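Local coordinates for protein hydratase ChsH2 (PDB 4W78) that probably hydrates an enoyl-CoA intermediate of cholesterol breakdown as the ChsH2 partner of ChsH1 in a MaoC-like enoyl-CoA hydratase complex, at residues L11-Y14 with T18-V21; T23-R28 with V33-D38. All coordinates share one frame; numbering follows the deposited sequence.

Interaction 1: residues L11-Y14 with T18-V21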
ATOM      1  N   LEU F  11      13.673   2.365 -21.976  1.00 21.46           N
ATOM      2  CA  LEU F  11      13.134   1.630 -20.829  1.00 22.09           C
ATOM      3  C   LEU F  11      11.740   1.107 -21.163  1.00 21.81           C
ATOM      4  O   LEU F  11      10.845   1.887 -21.475  1.00 22.05           O
ATOM      5  CB  LEU F  11      13.067   2.514 -19.585  1.00 21.99           C
ATOM      6  CG  LEU F  11      12.353   1.889 -18.380  1.00 21.93           C
ATOM      7  CD1 LEU F  11      13.100   0.665 -17.867  1.00 25.81           C
ATOM      8  CD2 LEU F  11      12.150   2.926 -17.279  1.00 23.46           C
ATOM      9  N   LYS F  12      11.563  -0.210 -21.112  1.00 22.90           N
ATOM     10  CA  LYS F  12      10.251  -0.812 -21.343  1.00 21.88           C
ATOM     11  C   LYS F  12       9.657  -1.318 -20.039  1.00 21.97           C
ATOM     12  O   LYS F  12      10.284  -2.103 -19.325  1.00 24.22           O
ATOM     13  CB  LYS F  12      10.345  -1.971 -22.343  1.00 24.99           C
ATOM     14  CG  LYS F  12      10.654  -1.559 -23.765  1.00 28.57           C
ATOM     15  CD  LYS F  12      10.765  -2.772 -24.678  1.00 33.81           C
ATOM     16  CE  LYS F  12       9.526  -3.648 -24.580  1.00 33.38           C
ATOM     17  NZ  LYS F  12       9.589  -4.770 -25.558  1.00 42.24           N
ATOM     18  N   LEU F  13       8.440  -0.875 -19.749  1.00 19.93           N
ATOM     19  CA  LEU F  13       7.748  -1.264 -18.528  1.00 18.39           C
ATOM     20  C   LEU F  13       6.407  -1.909 -18.838  1.00 20.11           C
ATOM     21  O   LEU F  13       5.579  -1.337 -19.546  1.00 21.62           O
ATOM     22  CB  LEU F  13       7.552  -0.053 -17.620  1.00 20.25           C
ATOM     23  CG  LEU F  13       8.856   0.519 -17.043  1.00 23.05           C
ATOM     24  CD1 LEU F  13       8.575   1.747 -16.188  1.00 24.18           C
ATOM     25  CD2 LEU F  13       9.599  -0.532 -16.250  1.00 24.42           C
ATOM     26  N   TYR F  14       6.207  -3.106 -18.299  1.00 20.51           N
ATOM     27  CA  TYR F  14       4.957  -3.837 -18.466  1.00 21.92           C
ATOM     28  C   TYR F  14       4.009  -3.420 -17.364  1.00 21.25           C
ATOM     29  O   TYR F  14       4.287  -3.629 -16.180  1.00 19.55           O
ATOM     30  CB  TYR F  14       5.231  -5.335 -18.373  1.00 22.74           C
ATOM     31  CG  TYR F  14       4.031  -6.228 -18.606  1.00 24.64           C
ATOM     32  CD1 TYR F  14       3.234  -6.084 -19.734  1.00 27.04           C
ATOM     33  CD2 TYR F  14       3.728  -7.257 -17.716  1.00 25.72           C
ATOM     34  CE1 TYR F  14       2.151  -6.930 -19.958  1.00 30.80           C
ATOM     35  CE2 TYR F  14       2.647  -8.104 -17.931  1.00 27.72           C
ATOM     36  CZ  TYR F  14       1.864  -7.934 -19.052  1.00 30.75           C
ATOM     37  OH  TYR F  14       0.801  -8.777 -19.271  1.00 31.05           O
ATOM     38  N   THR F  18      -0.436  -5.561 -10.854  1.00 11.96           N
ATOM     39  CA  THR F  18       0.367  -5.315  -9.653  1.00  9.56           C
ATOM     40  C   THR F  18       1.147  -3.996  -9.732  1.00 10.10           C
ATOM     41  O   THR F  18       1.193  -3.242  -8.762  1.00 10.37           O
ATOM     42  CB  THR F  18       1.309  -6.492  -9.362  1.00 12.76           C
ATOM     43  OG1 THR F  18       0.512  -7.657  -9.111  1.00 12.09           O
ATOM     44  CG2 THR F  18       2.165  -6.204  -8.156  1.00 13.54           C
ATOM     45  N   PHE F  19       1.727  -3.717 -10.894  1.00 10.87           N
ATOM     46  CA  PHE F  19       2.432  -2.461 -11.094  1.00  9.47           C
ATOM     47  C   PHE F  19       1.490  -1.269 -10.930  1.00  9.68           C
ATOM     48  O   PHE F  19       1.787  -0.339 -10.192  1.00  9.72           O
ATOM     49  CB  PHE F  19       3.100  -2.459 -12.468  1.00 11.48           C
ATOM     50  CG  PHE F  19       3.803  -1.189 -12.798  1.00 12.40           C
ATOM     51  CD1 PHE F  19       5.054  -0.929 -12.265  1.00 15.32           C
ATOM     52  CD2 PHE F  19       3.215  -0.242 -13.634  1.00 14.05           C
ATOM     53  CE1 PHE F  19       5.719   0.248 -12.551  1.00 18.79           C
ATOM     54  CE2 PHE F  19       3.881   0.936 -13.936  1.00 16.99           C
ATOM     55  CZ  PHE F  19       5.128   1.183 -13.395  1.00 18.72           C
ATOM     56  N   ILE F  20       0.346  -1.318 -11.603  1.00 10.90           N
ATOM     57  CA  ILE F  20      -0.579  -0.191 -11.594  1.00  9.74           C
ATOM     58  C   ILE F  20      -1.123   0.053 -10.192  1.00  9.35           C
ATOM     59  O   ILE F  20      -1.159   1.193  -9.719  1.00  9.62           O
ATOM     60  CB  ILE F  20      -1.721  -0.441 -12.586  1.00  9.91           C
ATOM     61  CG1 ILE F  20      -1.146  -0.566 -13.997  1.00 11.49           C
ATOM     62  CG2 ILE F  20      -2.774   0.682 -12.483  1.00 11.96           C
ATOM     63  CD1 ILE F  20      -2.199  -0.664 -15.108  1.00 14.01           C
ATOM     64  N   VAL F  21      -1.510  -1.020  -9.512  1.00  9.70           N
ATOM     65  CA  VAL F  21      -2.090  -0.887  -8.165  1.00  9.25           C
ATOM     66  C   VAL F  21      -1.046  -0.452  -7.144  1.00  9.24           C
ATOM     67  O   VAL F  21      -1.267   0.490  -6.367  1.00  9.71           O
ATOM     68  CB  VAL F  21      -2.761  -2.194  -7.727  1.00  9.86           C
ATOM     69  CG1 VAL F  21      -3.208  -2.118  -6.283  1.00 10.38           C
ATOM     70  CG2 VAL F  21      -3.943  -2.513  -8.646  1.00 11.16           C
TER
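Tyr-14, the last residue of strand 7-14, and Phe-19, in the first turn of helix 17-26, are the closest backbone positions, their CA atoms 7.9 Å apart, after the chain turns off the sheet and into the helix. Phe-19 does the bridging. Its CG lies anti to the backbone N (chi1 177°), which carries the ring away from the helix and back toward the strand end. The near part of this side chain passes the Tyr-14 carbonyl, with Phe-19 CB 4.1 Å from Tyr-14 O and the ring carbon CG hardly farther. The far end, CZ, comes to 4.5 Å from Leu-13 CD1, one methyl of the leucine fork; both Leu-13 CD1 and Tyr-14 O approach the ring obliquely. Tyr-14 takes part through its main chain, since its side chain comes no nearer than Tyr-14 CB to Phe-19 CB, 6.9 Å, and packs on Tyr-87 and Thr-89. The touch is completed from outside: Trp-84 meets the Phe-19 ring and also packs on Leu-13, while Leu-58 of helix 52-67 lies against both Leu-13 and Phe-19. Asp-16 OD1 accepts a hydrogen bond from Phe-19 N. With only 110 Å² buried and no polar bond between the segments, this is a light van der Waals touch of a phenylalanine on a carbonyl and a methyl, which probably owes much of its hold to the shared neighbours Trp-84 and Leu-58.

Interaction 2: residues T23-R28 with V33-D38. With CD (cadmium ion), chain B.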
ATOM      1  N   THR F  23       1.876   1.066  -7.546  1.00  8.15           N
ATOM      2  CA  THR F  23       2.331   2.440  -7.741  1.00  8.65           C
ATOM      3  C   THR F  23       1.268   3.448  -7.309  1.00  7.47           C
ATOM      4  O   THR F  23       1.572   4.410  -6.604  1.00  9.55           O
ATOM      5  CB  THR F  23       2.777   2.726  -9.175  1.00  9.21           C
ATOM      6  OG1 THR F  23       1.742   2.395 -10.103  1.00  9.46           O
ATOM      7  CG2 THR F  23       4.043   1.918  -9.517  1.00  9.88           C
ATOM      8  N   ALA F  24       0.019   3.206  -7.685  1.00  9.14           N
ATOM      9  CA  ALA F  24      -1.024   4.128  -7.267  1.00  9.32           C
ATOM     10  C   ALA F  24      -1.077   4.250  -5.755  1.00  8.64           C
ATOM     11  O   ALA F  24      -1.099   5.373  -5.233  1.00  8.90           O
ATOM     12  CB  ALA F  24      -2.389   3.698  -7.817  1.00  9.04           C
ATOM     13  N   LEU F  25      -1.083   3.125  -5.043  1.00  8.17           N
ATOM     14  CA  LEU F  25      -1.204   3.195  -3.585  1.00  8.84           C
ATOM     15  C   LEU F  25       0.061   3.727  -2.909  1.00  7.74           C
ATOM     16  O   LEU F  25      -0.040   4.384  -1.873  1.00  9.57           O
ATOM     17  CB  LEU F  25      -1.679   1.873  -2.962  1.00  9.73           C
ATOM     18  CG  LEU F  25      -3.206   1.773  -2.899  1.00  9.33           C
ATOM     19  CD1 LEU F  25      -3.871   1.784  -4.271  1.00 10.81           C
ATOM     20  CD2 LEU F  25      -3.605   0.558  -2.098  1.00 12.27           C
ATOM     21  N   ALA F  26       1.225   3.474  -3.504  1.00  9.01           N
ATOM     22  CA  ALA F  26       2.462   4.034  -2.960  1.00  8.54           C
ATOM     23  C   ALA F  26       2.514   5.546  -3.164  1.00  8.65           C
ATOM     24  O   ALA F  26       3.269   6.240  -2.476  1.00 10.79           O
ATOM     25  CB  ALA F  26       3.700   3.369  -3.589  1.00 10.89           C
ATOM     26  N   THR F  27       1.747   6.069  -4.121  1.00  9.39           N
ATOM     27  CA  THR F  27       1.650   7.529  -4.262  1.00  9.25           C
ATOM     28  C   THR F  27       0.473   8.073  -3.444  1.00  8.58           C
ATOM     29  O   THR F  27       0.146   9.255  -3.532  1.00 11.35           O
ATOM     30  CB  THR F  27       1.517   8.000  -5.728  1.00  9.42           C
ATOM     31  OG1 THR F  27       0.261   7.549  -6.265  1.00 11.65           O
ATOM     32  CG2 THR F  27       2.638   7.460  -6.595  1.00 12.02           C
ATOM     33  N   ARG F  28      -0.143   7.192  -2.654  1.00  8.92           N
ATOM     34  CA  ARG F  28      -1.277   7.522  -1.784  1.00  9.43           C
ATOM     35  C   ARG F  28      -2.504   8.057  -2.540  1.00  9.95           C
ATOM     36  O   ARG F  28      -3.270   8.893  -2.045  1.00 11.42           O
ATOM     37  CB  ARG F  28      -0.865   8.445  -0.634  1.00 10.47           C
ATOM     38  CG  ARG F  28       0.166   7.805   0.287  1.00 13.80           C
ATOM     39  CD  ARG F  28       0.437   8.668   1.500  1.00 17.27           C
ATOM     40  NE  ARG F  28      -0.752   8.895   2.316  1.00 18.03           N
ATOM     41  CZ  ARG F  28      -1.122  10.092   2.759  1.00 20.12           C
ATOM     42  NH1 ARG F  28      -0.390  11.158   2.455  1.00 21.11           N
ATOM     43  NH2 ARG F  28      -2.216  10.234   3.505  1.00 23.30           N
ATOM     44  N   VAL F  33     -10.380   4.193  -9.877  1.00 12.65           N
ATOM     45  CA  VAL F  33     -10.027   3.848 -11.251  1.00 14.24           C
ATOM     46  C   VAL F  33      -8.624   3.251 -11.417  1.00 13.24           C
ATOM     47  O   VAL F  33      -8.328   2.669 -12.466  1.00 15.20           O
ATOM     48  CB  VAL F  33     -10.180   5.064 -12.190  1.00 16.84           C
ATOM     49  CG1 VAL F  33     -11.625   5.533 -12.242  1.00 18.22           C
ATOM     50  CG2 VAL F  33      -9.239   6.199 -11.750  1.00 14.35           C
ATOM     51  N   HIS F  34      -7.755   3.385 -10.411  1.00 11.20           N
ATOM     52  CA  HIS F  34      -6.416   2.816 -10.548  1.00 10.67           C
ATOM     53  C   HIS F  34      -6.291   1.408  -9.973  1.00 13.62           C
ATOM     54  O   HIS F  34      -5.246   0.769 -10.126  1.00 13.86           O
ATOM     55  CB  HIS F  34      -5.352   3.716  -9.894  1.00  9.46           C
ATOM     56  CG  HIS F  34      -5.472   5.153 -10.279  1.00 10.09           C
ATOM     57  ND1 HIS F  34      -5.410   5.590 -11.588  1.00 10.82           N
ATOM     58  CD2 HIS F  34      -5.688   6.252  -9.525  1.00  9.71           C
ATOM     59  CE1 HIS F  34      -5.587   6.897 -11.622  1.00 13.06           C
ATOM     60  NE2 HIS F  34      -5.768   7.317 -10.387  1.00 12.56           N
ATOM     61  N   HIS F  35      -7.334   0.912  -9.306  1.00 11.42           N
ATOM     62  CA  HIS F  35      -7.256  -0.429  -8.724  1.00 12.37           C
ATOM     63  C   HIS F  35      -8.563  -1.221  -8.793  1.00 15.30           C
ATOM     64  O   HIS F  35      -8.583  -2.408  -8.477  1.00 17.93           O
ATOM     65  CB  HIS F  35      -6.792  -0.358  -7.272  1.00 13.95           C
ATOM     66  CG  HIS F  35      -7.760   0.354  -6.380  1.00 13.78           C
ATOM     67  ND1 HIS F  35      -7.598   1.676  -6.028  1.00 14.38           N
ATOM     68  CD2 HIS F  35      -8.911  -0.057  -5.796  1.00 15.70           C
ATOM     69  CE1 HIS F  35      -8.608   2.046  -5.259  1.00 14.32           C
ATOM     70  NE2 HIS F  35      -9.422   1.015  -5.107  1.00 15.76           N
ATOM     71  N   ASP F  36      -9.655  -0.575  -9.191  1.00 12.25           N
ATOM     72  CA  ASP F  36     -10.951  -1.229  -9.264  1.00 13.46           C
ATOM     73  C   ASP F  36     -11.389  -1.206 -10.729  1.00 15.60           C
ATOM     74  O   ASP F  36     -11.838  -0.180 -11.233  1.00 15.28           O
ATOM     75  CB  ASP F  36     -11.944  -0.454  -8.379  1.00 14.04           C
ATOM     76  CG  ASP F  36     -13.341  -1.061  -8.346  1.00 18.06           C
ATOM     77  OD1 ASP F  36     -13.716  -1.816  -9.266  1.00 19.29           O
ATOM     78  OD2 ASP F  36     -14.091  -0.756  -7.386  1.00 19.86           O
ATOM     79  N   ARG F  37     -11.262  -2.341 -11.410  1.00 13.65           N
ATOM     80  CA  ARG F  37     -11.618  -2.415 -12.820  1.00 14.37           C
ATOM     81  C   ARG F  37     -13.070  -1.998 -13.066  1.00 15.07           C
ATOM     82  O   ARG F  37     -13.376  -1.309 -14.038  1.00 15.58           O
ATOM     83  CB  ARG F  37     -11.369  -3.827 -13.349  1.00 13.68           C
ATOM     84  CG  ARG F  37     -12.030  -4.114 -14.691  1.00 15.85           C
ATOM     85  CD  ARG F  37     -11.740  -5.540 -15.131  1.00 18.13           C
ATOM     86  NE  ARG F  37     -10.343  -5.689 -15.533  1.00 19.01           N
ATOM     87  CZ  ARG F  37      -9.720  -6.857 -15.676  1.00 17.30           C
ATOM     88  NH1 ARG F  37     -10.336  -8.000 -15.416  1.00 18.52           N
ATOM     89  NH2 ARG F  37      -8.446  -6.873 -16.048  1.00 18.30           N
ATOM     90  N   ASP F  38     -13.964  -2.408 -12.174  1.00 13.40           N
ATOM     91  CA  ASP F  38     -15.389  -2.128 -12.373  1.00 14.27           C
ATOM     92  C   ASP F  38     -15.661  -0.626 -12.344  1.00 15.04           C
ATOM     93  O   ASP F  38     -16.482  -0.128 -13.124  1.00 17.24           O
ATOM     94  CB  ASP F  38     -16.234  -2.879 -11.348  1.00 16.62           C
ATOM     95  CG  ASP F  38     -16.093  -4.385 -11.466  1.00 19.39           C
ATOM     96  OD1 ASP F  38     -15.753  -4.872 -12.572  1.00 19.91           O
ATOM     97  OD2 ASP F  38     -16.317  -5.090 -10.458  1.00 19.65           O
TER
HETATM   98 CD    CD B 201      -5.743   9.488  -9.459  1.00 12.46          CD
HETATM   99  O   HOH W   1      -7.885   9.979 -10.256  1.00 15.46           O
HETATM  100  O   HOH W   2      -6.235  11.449  -7.853  1.00 20.23           O
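His-34 and His-35 are adjacent in sequence but meet the end of helix 17-26 differently, one by its stem and the other by its ring. His-34 sets CB against the Ala-24 methyl, the two carbons 3.6 Å apart, and its imidazole continues past the alanine to the cadmium ion, which NE2 binds at 2.4 Å. The ring is held from several directions: Val-33 CG2 lies 3.7 Å above one face, over the centre, ND1 is hydrogen-bonded to Phe-49 O, and the Phe-49 ring stands nearly perpendicular to it. At His-35, CG sits between the backbone N and carbonyl carbon (chi1 64°). This puts His-35 ND1 4.1 Å from Leu-25 CD1, and the two side chains cross at about a right angle. The NE2 of His-35 is hydrogen-bonded to Thr-18 OG1 of the second subunit. Behind Ala-24, Thr-27 OG1 donates to Ala-24 O over 2.8 Å, tilted 29° from the carbonyl plane, and Arg-28, with positive phi, is the C-prime residue of a Schellman motif that ends the helix. Asp-29, just beyond, supplies OD2 to the same metal, and two waters add further ligands. Helix end and following loop thus bring together an aspartate and a histidine in the Asp-x4-His spacing of MaoC-like hydratases, consistent with the cadmium ion occupying that family's active site.

In the fold
From the N terminus, strand 7-14 forms an outermost strand of the antiparallel sheet within this chain, and interaction 1 closes the short connection from it into helix 17-26. Interaction 2 follows in series, neither nested nor crossing: it closes the loop that leaves the C-terminal end of the same helix and leads to helix 37-42. The single helix therefore links strand 7-14 to the metal-binding loop, the two contact centres lying about 13 Å apart. They also touch directly, Ile-20 CG2 packing 3.4 Å from His-34 O, while Val-21 rests on His-35. Both contacts reach the second subunit and a ChsH1 chain, placing this helix within the assembly interfaces.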